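Local structure of putative uncharacterized protein (Ustilago maydis, 4GNX) at the interface of chains A and B. The protein serves as the small, RPA14-like OB-fold subunit of replication protein A, the heterotrimer that binds single-stranded DNA. Residues are numbered along the deposited sequence; one frame, centred on the assembly and turned at random. Chains: chain A, Putative uncharacterized protein; chain B, Putative uncharacterized protein.

The interface of chains A and B. Residues chain A 7, 22, 24, 62, 80; chain B 60-61, 90, 117.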
ATOM      1  N   LEU A   7      -3.291  -4.094  22.849  1.00 30.38           N
ATOM      2  CA  LEU A   7      -1.942  -4.456  22.386  1.00 29.93           C
ATOM      3  C   LEU A   7      -1.051  -3.360  22.847  1.00 32.80           C
ATOM      4  O   LEU A   7      -1.197  -2.223  22.398  1.00 36.05           O
ATOM      5  CB  LEU A   7      -1.885  -4.493  20.861  1.00 27.88           C
ATOM      6  CG  LEU A   7      -0.721  -5.220  20.210  1.00 26.88           C
ATOM      7  CD1 LEU A   7      -0.707  -6.703  20.575  1.00 26.38           C
ATOM      8  CD2 LEU A   7      -0.786  -5.022  18.706  1.00 25.87           C
ATOM      9  N   ARG A  22      -2.035  -7.541  26.216  1.00 28.51           N
ATOM     10  CA  ARG A  22      -1.404  -8.393  25.237  1.00 27.81           C
ATOM     11  C   ARG A  22      -0.138  -7.693  24.811  1.00 26.75           C
ATOM     12  O   ARG A  22      -0.160  -6.498  24.549  1.00 27.17           O
ATOM     13  CB  ARG A  22      -2.339  -8.562  24.063  1.00 27.90           C
ATOM     14  CG  ARG A  22      -1.874  -9.576  23.046  1.00 29.90           C
ATOM     15  CD  ARG A  22      -3.072 -10.129  22.272  1.00 31.46           C
ATOM     16  NE  ARG A  22      -3.799 -11.116  23.068  1.00 32.42           N
ATOM     17  CZ  ARG A  22      -4.994 -11.593  22.755  1.00 34.02           C
ATOM     18  NH1 ARG A  22      -5.596 -11.174  21.660  1.00 34.27           N
ATOM     19  NH2 ARG A  22      -5.593 -12.484  23.541  1.00 36.60           N
ATOM     20  N   VAL A  24       3.899  -8.173  22.681  1.00 26.03           N
ATOM     21  CA  VAL A  24       4.788  -8.936  21.808  1.00 27.24           C
ATOM     22  C   VAL A  24       6.236  -8.533  22.013  1.00 28.51           C
ATOM     23  O   VAL A  24       6.558  -7.357  22.131  1.00 29.15           O
ATOM     24  CB  VAL A  24       4.462  -8.720  20.313  1.00 27.53           C
ATOM     25  CG1 VAL A  24       5.342  -9.610  19.443  1.00 29.60           C
ATOM     26  CG2 VAL A  24       3.001  -9.026  20.013  1.00 26.87           C
ATOM     27  N   GLU A  62       4.026 -13.850  21.878  1.00 31.73           N
ATOM     28  CA  GLU A  62       2.897 -12.961  22.241  1.00 30.14           C
ATOM     29  C   GLU A  62       2.276 -13.426  23.535  1.00 29.22           C
ATOM     30  O   GLU A  62       1.748 -14.536  23.611  1.00 30.11           O
ATOM     31  CB  GLU A  62       1.812 -12.873  21.152  1.00 30.64           C
ATOM     32  CG  GLU A  62       0.731 -11.839  21.464  1.00 30.27           C
ATOM     33  CD  GLU A  62      -0.500 -11.939  20.561  1.00 33.09           C
ATOM     34  OE1 GLU A  62      -1.440 -12.711  20.889  1.00 34.86           O
ATOM     35  OE2 GLU A  62      -0.563 -11.232  19.519  1.00 33.74           O
ATOM     36  N   ARG A  80       1.710 -17.232  22.937  1.00 42.22           N
ATOM     37  CA  ARG A  80       1.743 -17.553  21.507  1.00 43.40           C
ATOM     38  C   ARG A  80       3.156 -17.482  20.867  1.00 43.81           C
ATOM     39  O   ARG A  80       3.841 -16.481  21.003  1.00 42.77           O
ATOM     40  CB  ARG A  80       0.831 -16.565  20.786  1.00 42.53           C
ATOM     41  CG  ARG A  80      -0.203 -17.189  19.869  1.00 46.55           C
ATOM     42  CD  ARG A  80       0.369 -18.278  18.947  1.00 52.45           C
ATOM     43  NE  ARG A  80       0.830 -19.483  19.672  1.00 56.40           N
ATOM     44  CZ  ARG A  80       0.898 -20.727  19.181  1.00 60.24           C
ATOM     45  NH1 ARG A  80       0.518 -21.015  17.935  1.00 61.99           N
ATOM     46  NH2 ARG A  80       1.341 -21.699  19.969  1.00 63.34           N
TER
ATOM     47  N   GLU B  60     -11.171 -15.080  19.015  1.00 31.58           N
ATOM     48  CA  GLU B  60     -10.906 -13.858  19.755  1.00 32.22           C
ATOM     49  C   GLU B  60      -9.627 -13.173  19.219  1.00 30.62           C
ATOM     50  O   GLU B  60      -8.607 -13.853  19.000  1.00 31.19           O
ATOM     51  CB  GLU B  60     -10.815 -14.221  21.251  1.00 34.62           C
ATOM     52  CG  GLU B  60     -10.231 -13.148  22.141  1.00 36.29           C
ATOM     53  CD  GLU B  60      -8.723 -13.260  22.255  1.00 37.13           C
ATOM     54  OE1 GLU B  60      -8.243 -14.393  22.531  1.00 39.66           O
ATOM     55  OE2 GLU B  60      -8.021 -12.230  22.081  1.00 35.08           O
ATOM     56  N   ASP B  61      -9.706 -11.854  18.989  1.00 29.16           N
ATOM     57  CA  ASP B  61      -8.620 -11.038  18.413  1.00 28.20           C
ATOM     58  C   ASP B  61      -8.276  -9.805  19.259  1.00 29.65           C
ATOM     59  O   ASP B  61      -7.920  -8.757  18.724  1.00 28.92           O
ATOM     60  CB  ASP B  61      -9.028 -10.548  17.029  1.00 28.28           C
ATOM     61  CG  ASP B  61     -10.148  -9.478  17.075  1.00 31.87           C
ATOM     62  OD1 ASP B  61     -10.672  -9.191  18.188  1.00 35.25           O
ATOM     63  OD2 ASP B  61     -10.515  -8.913  16.004  1.00 31.80           O
ATOM     64  N   TYR B  90      -3.177 -18.556  15.840  1.00 30.70           N
ATOM     65  CA  TYR B  90      -3.733 -17.550  14.948  1.00 29.33           C
ATOM     66  C   TYR B  90      -4.258 -18.135  13.640  1.00 30.32           C
ATOM     67  O   TYR B  90      -3.696 -19.091  13.094  1.00 32.46           O
ATOM     68  CB  TYR B  90      -2.749 -16.430  14.690  1.00 29.82           C
ATOM     69  CG  TYR B  90      -2.823 -15.331  15.728  1.00 30.59           C
ATOM     70  CD1 TYR B  90      -1.922 -15.285  16.775  1.00 32.27           C
ATOM     71  CD2 TYR B  90      -3.801 -14.322  15.652  1.00 29.58           C
ATOM     72  CE1 TYR B  90      -1.980 -14.277  17.712  1.00 32.77           C
ATOM     73  CE2 TYR B  90      -3.863 -13.303  16.589  1.00 28.81           C
ATOM     74  CZ  TYR B  90      -2.962 -13.295  17.623  1.00 30.86           C
ATOM     75  OH  TYR B  90      -3.007 -12.315  18.587  1.00 31.57           O
ATOM     76  N   TYR B 117       3.516 -13.968  11.993  1.00 41.09           N
ATOM     77  CA  TYR B 117       2.887 -13.004  12.884  1.00 36.77           C
ATOM     78  C   TYR B 117       2.662 -11.650  12.229  1.00 34.81           C
ATOM     79  O   TYR B 117       1.694 -10.966  12.549  1.00 33.00           O
ATOM     80  CB  TYR B 117       3.712 -12.824  14.157  1.00 37.72           C
ATOM     81  CG  TYR B 117       2.991 -12.019  15.172  1.00 35.59           C
ATOM     82  CD1 TYR B 117       1.943 -12.578  15.895  1.00 34.38           C
ATOM     83  CD2 TYR B 117       3.311 -10.689  15.381  1.00 35.26           C
ATOM     84  CE1 TYR B 117       1.239 -11.838  16.821  1.00 33.58           C
ATOM     85  CE2 TYR B 117       2.621  -9.935  16.303  1.00 34.62           C
ATOM     86  CZ  TYR B 117       1.581 -10.517  17.030  1.00 34.13           C
ATOM     87  OH  TYR B 117       0.857  -9.793  17.966  1.00 33.97           O
TER
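A:Glu62 meets B:Tyr90 and B:Tyr117 in a polar patch of the interface between two OB-fold subunits of replication protein A, which probably helps hold the small subunit to its larger partner in the trimer; strands of chain A here face strands and the start of the C-terminal helix 117-135 of chain B. The carboxylate of A:Glu62 is the hub. With CG anti to the backbone N (chi1 -174°) and the chain extended beyond it, this glutamate reaches out from strand 60-68 to bring OE2 between the two phenol hydroxyls, with OE1 reaching B:Tyr90. Glutamate suits the hub because its two oxygens offer syn and anti lone pairs to two donors. B:Tyr90 OH lies 2.8 Å from A:Glu62 OE1 and equally far from OE2, on the syn side of each, so its one hydrogen must be shared or bond one oxygen at a time. B:Tyr117 OH donates instead to the anti lone pair of A:Glu62 OE2, 2.5 Å away. Each ring stands nearly perpendicular to the carboxylate plane and offers its hydroxyl edge. Tyrosine suits both places, carrying a donor at the far end while its carbons pack: A:Val24 CG2, a compact apolar branch, lies 3.6 Å from CZ of B:Tyr117, and A:Arg80 CG 4.0 Å from CD1 of B:Tyr90.

Beside this hub, A:Arg22 leaves strand 20-31 and bends at chi3 (-78°), turning its guanidinium to B:Glu60, which supplies the anion. NH1 and NH2 converge end-on upon OE2 of B:Glu60, with NH1 2.7 Å away in a salt bridge. The acceptor lies close to the guanidinium plane, although the carboxylate is turned 47° from it. Arginine fits because its NE also faces A:Glu62 OE1, in a looser 3.6 Å salt bridge that may favour the ionised glutamate. Together these links give the subunit a directional polar connection, likely contributing to correct docking.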